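Local coordinates for sister chromatid cohesion protein (PDB 5T8V) that probably acts as a loader of the cohesin ring onto chromatin, this chain being its C-terminal, HEAT-repeat fragment, at residues T1165-A1170 against H1231-V1236; Q1205-Y1210 against S1276-E1281. All coordinates share one frame; numbering follows the deposited sequence.

Contact 1: residues T1165-A1170 against H1231-V1236; sequences TFITLA and HLFMEV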
loop_
_atom_site.group_PDB
_atom_site.type_symbol
_atom_site.label_atom_id
_atom_site.label_comp_id
_atom_site.label_asym_id
_atom_site.label_seq_id
_atom_site.Cartn_x
_atom_site.Cartn_y
_atom_site.Cartn_z
ATOM N N THR A 1165 -15.794 -40.671 -14.538
ATOM C CA THR A 1165 -14.341 -40.772 -14.609
ATOM C C THR A 1165 -13.692 -39.399 -14.491
ATOM O O THR A 1165 -12.746 -39.214 -13.718
ATOM C CB THR A 1165 -13.919 -41.462 -15.909
ATOM O OG1 THR A 1165 -14.390 -42.816 -15.905
ATOM C CG2 THR A 1165 -12.394 -41.465 -16.059
ATOM N N PHE A 1166 -14.183 -38.418 -15.252
ATOM C CA PHE A 1166 -13.590 -37.084 -15.198
ATOM C C PHE A 1166 -13.914 -36.386 -13.884
ATOM O O PHE A 1166 -13.064 -35.684 -13.322
ATOM C CB PHE A 1166 -14.063 -36.243 -16.383
ATOM C CG PHE A 1166 -13.314 -36.516 -17.656
ATOM C CD1 PHE A 1166 -11.966 -36.219 -17.760
ATOM C CD2 PHE A 1166 -13.956 -37.062 -18.747
ATOM C CE1 PHE A 1166 -11.273 -36.468 -18.932
ATOM C CE2 PHE A 1166 -13.270 -37.313 -19.924
ATOM C CZ PHE A 1166 -11.927 -37.016 -20.016
ATOM N N ILE A 1167 -15.137 -36.560 -13.380
ATOM C CA ILE A 1167 -15.469 -36.042 -12.056
ATOM C C ILE A 1167 -14.490 -36.585 -11.023
ATOM O O ILE A 1167 -14.096 -35.881 -10.084
ATOM C CB ILE A 1167 -16.925 -36.388 -11.695
ATOM C CG1 ILE A 1167 -17.890 -35.724 -12.681
ATOM C CG2 ILE A 1167 -17.246 -35.945 -10.270
ATOM C CD1 ILE A 1167 -19.333 -36.168 -12.535
ATOM N N THR A 1168 -14.078 -37.845 -11.183
ATOM C CA THR A 1168 -13.152 -38.457 -10.236
ATOM C C THR A 1168 -11.737 -37.923 -10.421
ATOM O O THR A 1168 -11.051 -37.609 -9.441
ATOM C CB THR A 1168 -13.172 -39.978 -10.401
ATOM O OG1 THR A 1168 -14.520 -40.454 -10.310
ATOM C CG2 THR A 1168 -12.338 -40.647 -9.324
ATOM N N LEU A 1169 -11.279 -37.814 -11.668
ATOM C CA LEU A 1169 -9.930 -37.333 -11.931
ATOM C C LEU A 1169 -9.764 -35.859 -11.586
ATOM O O LEU A 1169 -8.631 -35.406 -11.395
ATOM C CB LEU A 1169 -9.570 -37.571 -13.397
ATOM C CG LEU A 1169 -9.486 -39.041 -13.823
ATOM C CD1 LEU A 1169 -9.423 -39.160 -15.334
ATOM C CD2 LEU A 1169 -8.280 -39.724 -13.186
ATOM N N ALA A 1170 -10.862 -35.103 -11.500
ATOM C CA ALA A 1170 -10.759 -33.698 -11.125
ATOM C C ALA A 1170 -10.229 -33.523 -9.708
ATOM O O ALA A 1170 -9.714 -32.448 -9.380
ATOM C CB ALA A 1170 -12.118 -33.014 -11.259
ATOM N N HIS A 1231 -14.708 -29.822 -3.598
ATOM C CA HIS A 1231 -14.888 -28.394 -3.835
ATOM C C HIS A 1231 -14.948 -28.081 -5.324
ATOM O O HIS A 1231 -15.629 -27.131 -5.728
ATOM C CB HIS A 1231 -13.776 -27.594 -3.149
ATOM C CG HIS A 1231 -12.587 -27.324 -4.016
ATOM N ND1 HIS A 1231 -11.511 -28.183 -4.093
ATOM C CD2 HIS A 1231 -12.291 -26.278 -4.822
ATOM C CE1 HIS A 1231 -10.608 -27.681 -4.918
ATOM N NE2 HIS A 1231 -11.059 -26.526 -5.376
ATOM N N LEU A 1232 -14.259 -28.865 -6.157
ATOM C CA LEU A 1232 -14.452 -28.746 -7.599
ATOM C C LEU A 1232 -15.872 -29.139 -7.977
ATOM O O LEU A 1232 -16.576 -28.390 -8.665
ATOM C CB LEU A 1232 -13.443 -29.618 -8.353
ATOM C CG LEU A 1232 -11.946 -29.297 -8.270
ATOM C CD1 LEU A 1232 -11.693 -27.793 -8.237
ATOM C CD2 LEU A 1232 -11.299 -30.001 -7.080
ATOM N N PHE A 1233 -16.312 -30.313 -7.520
ATOM C CA PHE A 1233 -17.662 -30.785 -7.805
ATOM C C PHE A 1233 -18.685 -29.682 -7.558
ATOM O O PHE A 1233 -19.359 -29.216 -8.484
ATOM C CB PHE A 1233 -17.964 -32.016 -6.943
ATOM C CG PHE A 1233 -19.079 -32.884 -7.467
ATOM C CD1 PHE A 1233 -20.009 -32.397 -8.374
ATOM C CD2 PHE A 1233 -19.195 -34.196 -7.042
ATOM C CE1 PHE A 1233 -21.026 -33.203 -8.846
ATOM C CE2 PHE A 1233 -20.212 -35.008 -7.511
ATOM C CZ PHE A 1233 -21.127 -34.510 -8.413
ATOM N N MET A 1234 -18.797 -29.236 -6.305
ATOM C CA MET A 1234 -19.775 -28.206 -5.982
ATOM C C MET A 1234 -19.534 -26.933 -6.777
ATOM O O MET A 1234 -20.492 -26.236 -7.132
ATOM C CB MET A 1234 -19.751 -27.913 -4.484
ATOM C CG MET A 1234 -20.381 -29.015 -3.646
ATOM S SD MET A 1234 -20.977 -28.442 -2.047
ATOM C CE MET A 1234 -22.306 -27.352 -2.540
ATOM N N GLU A 1235 -18.272 -26.611 -7.076
ATOM C CA GLU A 1235 -18.008 -25.434 -7.894
ATOM C C GLU A 1235 -18.701 -25.555 -9.244
ATOM O O GLU A 1235 -19.314 -24.596 -9.727
ATOM C CB GLU A 1235 -16.503 -25.233 -8.074
ATOM C CG GLU A 1235 -16.143 -23.899 -8.709
ATOM C CD GLU A 1235 -14.675 -23.548 -8.551
ATOM O OE1 GLU A 1235 -13.860 -24.004 -9.380
ATOM O OE2 GLU A 1235 -14.339 -22.821 -7.592
ATOM N N VAL A 1236 -18.637 -26.740 -9.857
ATOM C CA VAL A 1236 -19.347 -26.964 -11.112
ATOM C C VAL A 1236 -20.847 -26.829 -10.901
ATOM O O VAL A 1236 -21.568 -26.356 -11.789
ATOM C CB VAL A 1236 -18.973 -28.342 -11.693
ATOM C CG1 VAL A 1236 -19.782 -28.639 -12.953
ATOM C CG2 VAL A 1236 -17.484 -28.393 -11.997
#

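Contact 2: residues Q1205-Y1210 against S1276-E1281; sequences QSIFAY and SRFIIE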
loop_
_atom_site.group_PDB
_atom_site.type_symbol
_atom_site.label_atom_id
_atom_site.label_comp_id
_atom_site.label_asym_id
_atom_site.label_seq_id
_atom_site.Cartn_x
_atom_site.Cartn_y
_atom_site.Cartn_z
ATOM N N GLN A 1205 -19.039 -41.986 -4.489
ATOM C CA GLN A 1205 -18.337 -43.233 -4.203
ATOM C C GLN A 1205 -17.048 -43.332 -5.008
ATOM O O GLN A 1205 -16.011 -43.762 -4.491
ATOM C CB GLN A 1205 -19.246 -44.425 -4.506
ATOM C CG GLN A 1205 -20.501 -44.487 -3.644
ATOM C CD GLN A 1205 -21.588 -45.354 -4.255
ATOM O OE1 GLN A 1205 -21.367 -46.039 -5.256
ATOM N NE2 GLN A 1205 -22.774 -45.322 -3.657
ATOM N N SER A 1206 -17.095 -42.924 -6.279
ATOM C CA SER A 1206 -15.910 -42.989 -7.129
ATOM C C SER A 1206 -14.809 -42.077 -6.606
ATOM O O SER A 1206 -13.642 -42.472 -6.537
ATOM C CB SER A 1206 -16.277 -42.619 -8.566
ATOM O OG SER A 1206 -15.132 -42.623 -9.398
ATOM N N ILE A 1207 -15.162 -40.843 -6.240
ATOM C CA ILE A 1207 -14.160 -39.918 -5.718
ATOM C C ILE A 1207 -13.528 -40.483 -4.455
ATOM O O ILE A 1207 -12.309 -40.393 -4.259
ATOM C CB ILE A 1207 -14.785 -38.532 -5.469
ATOM C CG1 ILE A 1207 -15.208 -37.901 -6.800
ATOM C CG2 ILE A 1207 -13.795 -37.616 -4.740
ATOM C CD1 ILE A 1207 -15.985 -36.607 -6.656
ATOM N N PHE A 1208 -14.340 -41.081 -3.579
ATOM C CA PHE A 1208 -13.794 -41.653 -2.352
ATOM C C PHE A 1208 -12.840 -42.802 -2.660
ATOM O O PHE A 1208 -11.716 -42.843 -2.146
ATOM C CB PHE A 1208 -14.922 -42.126 -1.436
ATOM C CG PHE A 1208 -14.439 -42.902 -0.243
ATOM C CD1 PHE A 1208 -13.689 -42.283 0.743
ATOM C CD2 PHE A 1208 -14.727 -44.249 -0.112
ATOM C CE1 PHE A 1208 -13.238 -42.993 1.837
ATOM C CE2 PHE A 1208 -14.280 -44.964 0.982
ATOM C CZ PHE A 1208 -13.534 -44.334 1.957
ATOM N N ALA A 1209 -13.274 -43.751 -3.494
ATOM C CA ALA A 1209 -12.407 -44.872 -3.848
ATOM C C ALA A 1209 -11.112 -44.385 -4.484
ATOM O O ALA A 1209 -10.044 -44.965 -4.261
ATOM C CB ALA A 1209 -13.142 -45.826 -4.789
ATOM N N TYR A 1210 -11.188 -43.315 -5.274
ATOM C CA TYR A 1210 -9.998 -42.773 -5.921
ATOM C C TYR A 1210 -9.047 -42.170 -4.895
ATOM O O TYR A 1210 -7.838 -42.420 -4.932
ATOM C CB TYR A 1210 -10.413 -41.732 -6.960
ATOM C CG TYR A 1210 -9.279 -41.161 -7.780
ATOM C CD1 TYR A 1210 -8.698 -41.895 -8.804
ATOM C CD2 TYR A 1210 -8.806 -39.877 -7.547
ATOM C CE1 TYR A 1210 -7.668 -41.374 -9.564
ATOM C CE2 TYR A 1210 -7.777 -39.346 -8.301
ATOM C CZ TYR A 1210 -7.211 -40.098 -9.308
ATOM O OH TYR A 1210 -6.183 -39.574 -10.063
ATOM N N SER A 1276 -18.228 -42.449 5.345
ATOM C CA SER A 1276 -19.000 -41.438 6.060
ATOM C C SER A 1276 -18.107 -40.296 6.525
ATOM O O SER A 1276 -18.412 -39.120 6.300
ATOM C CB SER A 1276 -19.718 -42.078 7.250
ATOM O OG SER A 1276 -20.644 -43.060 6.819
ATOM N N ARG A 1277 -16.991 -40.626 7.179
ATOM C CA ARG A 1277 -16.028 -39.601 7.566
ATOM C C ARG A 1277 -15.606 -38.775 6.359
ATOM O O ARG A 1277 -15.566 -37.537 6.415
ATOM C CB ARG A 1277 -14.808 -40.252 8.218
ATOM C CG ARG A 1277 -13.743 -39.254 8.649
ATOM C CD ARG A 1277 -12.522 -39.947 9.219
ATOM N NE ARG A 1277 -11.666 -39.009 9.940
ATOM C CZ ARG A 1277 -10.597 -39.359 10.648
ATOM N NH1 ARG A 1277 -10.239 -40.634 10.737
ATOM N NH2 ARG A 1277 -9.887 -38.430 11.274
ATOM N N PHE A 1278 -15.290 -39.450 5.251
ATOM C CA PHE A 1278 -14.843 -38.739 4.061
ATOM C C PHE A 1278 -15.850 -37.680 3.634
ATOM O O PHE A 1278 -15.463 -36.568 3.256
ATOM C CB PHE A 1278 -14.590 -39.717 2.913
ATOM C CG PHE A 1278 -14.396 -39.044 1.582
ATOM C CD1 PHE A 1278 -13.195 -38.433 1.269
ATOM C CD2 PHE A 1278 -15.416 -39.017 0.646
ATOM C CE1 PHE A 1278 -13.016 -37.807 0.049
ATOM C CE2 PHE A 1278 -15.244 -38.396 -0.572
ATOM C CZ PHE A 1278 -14.042 -37.791 -0.873
ATOM N N ILE A 1279 -17.148 -37.994 3.691
ATOM C CA ILE A 1279 -18.151 -37.075 3.155
ATOM C C ILE A 1279 -18.768 -36.172 4.218
ATOM O O ILE A 1279 -19.580 -35.307 3.870
ATOM C CB ILE A 1279 -19.260 -37.820 2.381
ATOM C CG1 ILE A 1279 -20.042 -38.771 3.286
ATOM C CG2 ILE A 1279 -18.654 -38.574 1.204
ATOM C CD1 ILE A 1279 -21.226 -39.422 2.580
ATOM N N ILE A 1280 -18.413 -36.331 5.492
ATOM C CA ILE A 1280 -18.781 -35.319 6.485
ATOM C C ILE A 1280 -17.682 -34.273 6.621
ATOM O O ILE A 1280 -17.964 -33.079 6.782
ATOM C CB ILE A 1280 -19.119 -35.963 7.849
ATOM C CG1 ILE A 1280 -17.892 -36.631 8.471
ATOM C CG2 ILE A 1280 -20.264 -36.955 7.713
ATOM C CD1 ILE A 1280 -17.217 -35.786 9.533
ATOM N N GLU A 1281 -16.418 -34.702 6.537
ATOM C CA GLU A 1281 -15.323 -33.740 6.517
ATOM C C GLU A 1281 -15.450 -32.787 5.334
ATOM O O GLU A 1281 -14.938 -31.662 5.387
ATOM C CB GLU A 1281 -13.985 -34.475 6.480
ATOM C CG GLU A 1281 -13.653 -35.215 7.763
ATOM C CD GLU A 1281 -12.401 -36.065 7.642
ATOM O OE1 GLU A 1281 -12.252 -36.769 6.623
ATOM O OE2 GLU A 1281 -11.563 -36.024 8.566
#

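Contact 1: residues T1165-A1170 against H1231-V1236
I1167 and F1233 meet because each first torsion sends the touching group away from its own backbone N: in I1167, CG2 is the branch that stands anti to N, and in F1233 (chi1 -159°) the ring carbon CG takes that place. The F1233 ring is thereby brought back across the gap, although its CB starts out along the flank of the helix, and I1167 CG2 settles over one face of it. The methyl lies 4.1 Å above the ring plane, displaced toward the rim at the CD2–CE2 side, with I1167 CG2 to F1233 CD2 at 4.2 Å. The side chains run at a slant, and CG2 is the isoleucine atom within 4.2 Å of the ring.

A second point of contact is made by A1170. L1232 turns its CD2 methyl against the alanine carbonyl oxygen, 3.7 Å from A1170 O to L1232 CD2, while the A1170 CB bond is directed toward helix 1231-1240, with A1170 CB 4.7 Å from L1232 CB. A1170 O is also hydrogen-bonded to S1178 OG, and L1232 CD2 thus lies against an oxygen with a polar partner of its own. L1232 CG also rests 3.9 Å above the plane of the H1231 ring next to it in sequence.

I1207 of helix 1200-1213 touches both I1167 and F1233, and the F1233 ring meets that of F1248 as well. V1236, one turn beyond L1232, packs on F1182 and H1185 of helix 1175-1191. This largely apolar contact joins helices 1163-1169 and 1231-1240, with helix 1200-1213 touching both; helices packed one on another in this way build the alpha-solenoid of HEAT-repeat proteins, here in the C-terminal cohesion domain of Scc2.

Contact 2: residues Q1205-Y1210 against S1276-E1281
The F1278 ring presents one face to F1208, whose CA sits 4.0 Å above the plane, offset toward the rim. F1208 CB follows on that ring as an off-centre CH-pi contact, 4.2 Å from F1208 CB to the F1278 centroid and 29° from the normal. The two rings meet obliquely, with planes at 48° and centroids 5.2 Å apart. The CD1 corner of F1208 bears on the root of F1278, 3.4 Å from F1208 CD1 to F1278 CG, with F1278 CB close by.

In both phenylalanines CG is anti to the backbone N (chi1 172° for F1208), and the two side chains pass antiparallel, each ring lying beside the stem of the other. I1207 crosses F1278 almost at a right angle, its CG2 methyl reaching the far end of the ring at 3.9 Å from F1278 CZ.

Beyond the pair, Y1275 adds its ring against F1208. On the same helix as F1278, R1277 and E1281 form a salt bridge through a weak NE to OE2 bond, and both touch helix 1422-1431. The whole is a small, buried aromatic packing between helices 1200-1213 and 1271-1284 of the HEAT-repeat solenoid, within the range of the sister chromatid cohesion C-terminus family.

Overall arrangement
From the N terminus the four segments come in the order 1165-1170, 1205-1210, 1231-1236 and 1276-1281, so the two contacts cross rather than nest. Contact 1 closes a loop of 60 residues that passes through helices 1175-1191 and 1200-1213; contact 2 closes one of 65 residues that includes helices 1231-1240 and 1243-1254. Helix 1200-1213 therefore lies inside the first loop and starts the second. The contacts have centres 13 Å apart and touch directly, T1168 and L1169 packing on Y1210. Together they join helices 1163-1169, 1200-1213, 1231-1240 and 1271-1284 within the C-terminal family region, well away from the centre of the elongated chain.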